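Local coordinates for ferric iron-binding protein HitA (Pseudomonas aeruginosa PAO1, PDB 6IWF) that binds ferric iron, probably as the solute-binding protein of an iron-uptake system, and is involved in gallium internalization, at residues T100-V105 with T225-A230. Sequence-based numbering, arbitrary orientation.
Sequences TARTRV and TVSGAA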
ATOM      1  N   THR A 100       3.454  -7.357   2.672  1.00  7.54           N
ATOM      2  CA  THR A 100       2.883  -7.663   1.366  1.00  4.78           C
ATOM      3  C   THR A 100       3.259  -6.553   0.401  1.00  7.34           C
ATOM      4  O   THR A 100       3.656  -5.463   0.808  1.00  5.76           O
ATOM      5  CB  THR A 100       1.353  -7.783   1.378  1.00  9.29           C
ATOM      6  OG1 THR A 100       0.778  -6.508   1.690  1.00  9.56           O
ATOM      7  CG2 THR A 100       0.870  -8.852   2.383  1.00 12.49           C
ATOM      8  N   ALA A 101       3.134  -6.847  -0.891  1.00  5.26           N
ATOM      9  CA  ALA A 101       3.297  -5.849  -1.939  1.00  6.09           C
ATOM     10  C   ALA A 101       2.026  -5.796  -2.777  1.00  4.69           C
ATOM     11  O   ALA A 101       1.286  -6.773  -2.875  1.00  4.82           O
ATOM     12  CB  ALA A 101       4.503  -6.153  -2.857  1.00  5.42           C
ATOM     13  N   ARG A 102       1.763  -4.634  -3.362  1.00  6.32           N
ATOM     14  CA  ARG A 102       0.607  -4.451  -4.229  1.00  6.14           C
ATOM     15  C   ARG A 102       1.055  -3.663  -5.447  1.00  7.69           C
ATOM     16  O   ARG A 102       2.151  -3.095  -5.466  1.00  5.58           O
ATOM     17  CB  ARG A 102      -0.493  -3.666  -3.531  1.00 11.44           C
ATOM     18  CG  ARG A 102      -0.027  -2.243  -3.426  1.00 16.27           C
ATOM     19  CD  ARG A 102      -0.418  -1.558  -2.200  1.00 20.23           C
ATOM     20  NE  ARG A 102      -0.041  -2.268  -0.991  1.00 18.59           N
ATOM     21  CZ  ARG A 102      -0.561  -1.947   0.183  1.00 22.14           C
ATOM     22  NH1 ARG A 102      -0.219  -2.600   1.270  1.00 26.48           N
ATOM     23  NH2 ARG A 102      -1.445  -0.954   0.246  1.00 23.75           N
ATOM     24  N   THR A 103       0.177  -3.554  -6.442  1.00  5.94           N
ATOM     25  CA  THR A 103       0.538  -2.831  -7.657  1.00  5.24           C
ATOM     26  C   THR A 103      -0.571  -1.878  -8.074  1.00  6.22           C
ATOM     27  O   THR A 103      -1.760  -2.181  -7.927  1.00  7.73           O
ATOM     28  CB  THR A 103       0.873  -3.813  -8.823  1.00  7.26           C
ATOM     29  OG1 THR A 103       1.302  -3.071  -9.977  1.00 11.50           O
ATOM     30  CG2 THR A 103      -0.313  -4.700  -9.204  1.00  9.32           C
ATOM     31  N   ARG A 104      -0.174  -0.726  -8.605  1.00  3.89           N
ATOM     32  CA  ARG A 104      -1.140   0.167  -9.224  1.00  4.12           C
ATOM     33  C   ARG A 104      -1.635  -0.437 -10.529  1.00  6.24           C
ATOM     34  O   ARG A 104      -0.898  -1.130 -11.240  1.00  5.42           O
ATOM     35  CB  ARG A 104      -0.516   1.545  -9.484  1.00  5.88           C
ATOM     36  CG  ARG A 104       0.085   2.190  -8.231  1.00  5.03           C
ATOM     37  CD  ARG A 104      -0.980   2.733  -7.343  1.00 17.58           C
ATOM     38  NE  ARG A 104      -1.710   3.848  -7.951  1.00  9.15           N
ATOM     39  CZ  ARG A 104      -2.749   4.418  -7.350  1.00 12.84           C
ATOM     40  NH1 ARG A 104      -3.132   3.966  -6.159  1.00 18.87           N
ATOM     41  NH2 ARG A 104      -3.391   5.422  -7.915  1.00 13.02           N
ATOM     42  N   VAL A 105      -2.902  -0.182 -10.833  1.00  5.95           N
ATOM     43  CA  VAL A 105      -3.542  -0.664 -12.051  1.00  5.14           C
ATOM     44  C   VAL A 105      -4.448   0.437 -12.585  1.00  5.42           C
ATOM     45  O   VAL A 105      -4.623   1.489 -11.959  1.00  6.24           O
ATOM     46  CB  VAL A 105      -4.352  -1.956 -11.812  1.00  7.00           C
ATOM     47  CG1 VAL A 105      -3.438  -3.071 -11.340  1.00  8.58           C
ATOM     48  CG2 VAL A 105      -5.469  -1.708 -10.802  1.00  6.17           C
ATOM     49  N   THR A 225       4.283  -1.130  -4.558  1.00  3.23           N
ATOM     50  CA  THR A 225       4.588  -0.608  -3.229  1.00  4.65           C
ATOM     51  C   THR A 225       4.377  -1.697  -2.181  1.00  5.97           C
ATOM     52  O   THR A 225       3.735  -2.718  -2.431  1.00  5.71           O
ATOM     53  CB  THR A 225       3.720   0.613  -2.871  1.00  8.28           C
ATOM     54  OG1 THR A 225       2.335   0.260  -2.907  1.00  8.51           O
ATOM     55  CG2 THR A 225       3.963   1.758  -3.861  1.00  9.15           C
ATOM     56  N   VAL A 226       4.918  -1.482  -0.982  1.00  9.19           N
ATOM     57  CA  VAL A 226       4.868  -2.509   0.057  1.00  6.84           C
ATOM     58  C   VAL A 226       4.149  -1.975   1.292  1.00 12.33           C
ATOM     59  O   VAL A 226       4.262  -0.789   1.630  1.00 15.20           O
ATOM     60  CB  VAL A 226       6.275  -3.026   0.428  1.00 16.15           C
ATOM     61  CG1 VAL A 226       7.098  -3.346  -0.832  1.00 15.84           C
ATOM     62  CG2 VAL A 226       7.006  -2.030   1.286  1.00 16.17           C
ATOM     63  N   SER A 227       3.386  -2.846   1.942  1.00  6.56           N
ATOM     64  CA  SER A 227       2.944  -2.621   3.306  1.00  7.12           C
ATOM     65  C   SER A 227       4.006  -3.176   4.242  1.00  6.87           C
ATOM     66  O   SER A 227       4.755  -4.081   3.884  1.00  9.99           O
ATOM     67  CB  SER A 227       1.613  -3.309   3.599  1.00 12.41           C
ATOM     68  OG  SER A 227       1.793  -4.709   3.692  1.00 19.94           O
ATOM     69  N   GLY A 228       4.054  -2.644   5.457  1.00  8.21           N
ATOM     70  CA  GLY A 228       5.137  -3.049   6.330  1.00  8.15           C
ATOM     71  C   GLY A 228       4.758  -3.071   7.793  1.00  6.09           C
ATOM     72  O   GLY A 228       3.669  -2.662   8.201  1.00  7.88           O
ATOM     73  N   ALA A 229       5.699  -3.564   8.591  1.00  6.68           N
ATOM     74  CA  ALA A 229       5.464  -3.675  10.017  1.00  5.95           C
ATOM     75  C   ALA A 229       6.758  -3.437  10.772  1.00  4.57           C
ATOM     76  O   ALA A 229       7.858  -3.574  10.233  1.00  5.58           O
ATOM     77  CB  ALA A 229       4.895  -5.042  10.404  1.00  6.11           C
ATOM     78  N   ALA A 230       6.608  -3.102  12.043  1.00  6.01           N
ATOM     79  CA  ALA A 230       7.760  -2.736  12.854  1.00  5.77           C
ATOM     80  C   ALA A 230       7.414  -2.929  14.319  1.00  4.21           C
ATOM     81  O   ALA A 230       6.250  -2.866  14.708  1.00  5.60           O
ATOM     82  CB  ALA A 230       8.189  -1.282  12.600  1.00  5.82           C
TER
HETATM   83  O   HOH W   1       1.153   0.079  -5.440  1.00 13.32           O
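Thr225 faces Arg102 in an antiparallel hydrogen-bonded pair, and both backbone bonds are present. Thr225 N donates a hydrogen bond to Arg102 O at 3.0 Å. Arg102 N donates to Thr225 O at 2.9 Å, with an N-H...O angle of 162°. The side chains lie on the same face of the sheet. Thr225 OG1 meets the aliphatic part of Arg102, 3.4 Å from CD, and the arginine chain bends at chi2 and chi3 as it passes. A water lies 2.8 Å from Thr225 OG1 and makes a weak bond to Arg102 O.

Val226 is the non-hydrogen-bonded partner of Ala101. Their side chains are on the other face, where Val226 CG1 comes within 4.3 Å of Ala101 CB. Val226 CA also makes a CA-H...O contact with Thr100 O.

Ser227 N donates to Thr100 O. Ser227 OG lies between its own backbone N and carbonyl carbon (chi1 73°) and donates to Thr100 OG1 at 2.9 Å. The Arg102 guanidinium turns its edge to Ser227, with OG near its plane and NH1 3.0 Å from CB.

The two strands, 97-108 and 224-231, run between the lobes, as in the hinge of periplasmic binding proteins. Arg102 NH1 forms a salt bridge with Glu263, which also takes a hydrogen bond from Thr100 OG1. Arg102 NH2 makes long, weak ion pairs with Glu60 and Glu61. The Arg102 side chain lies about 4 Å from those of Glu60 and Tyr196, Fe(3+) ligands in an iron-bound structure of this protein; no iron is bound to this chain here. This buried positive charge could therefore influence the electrostatics of the iron site from the second shell.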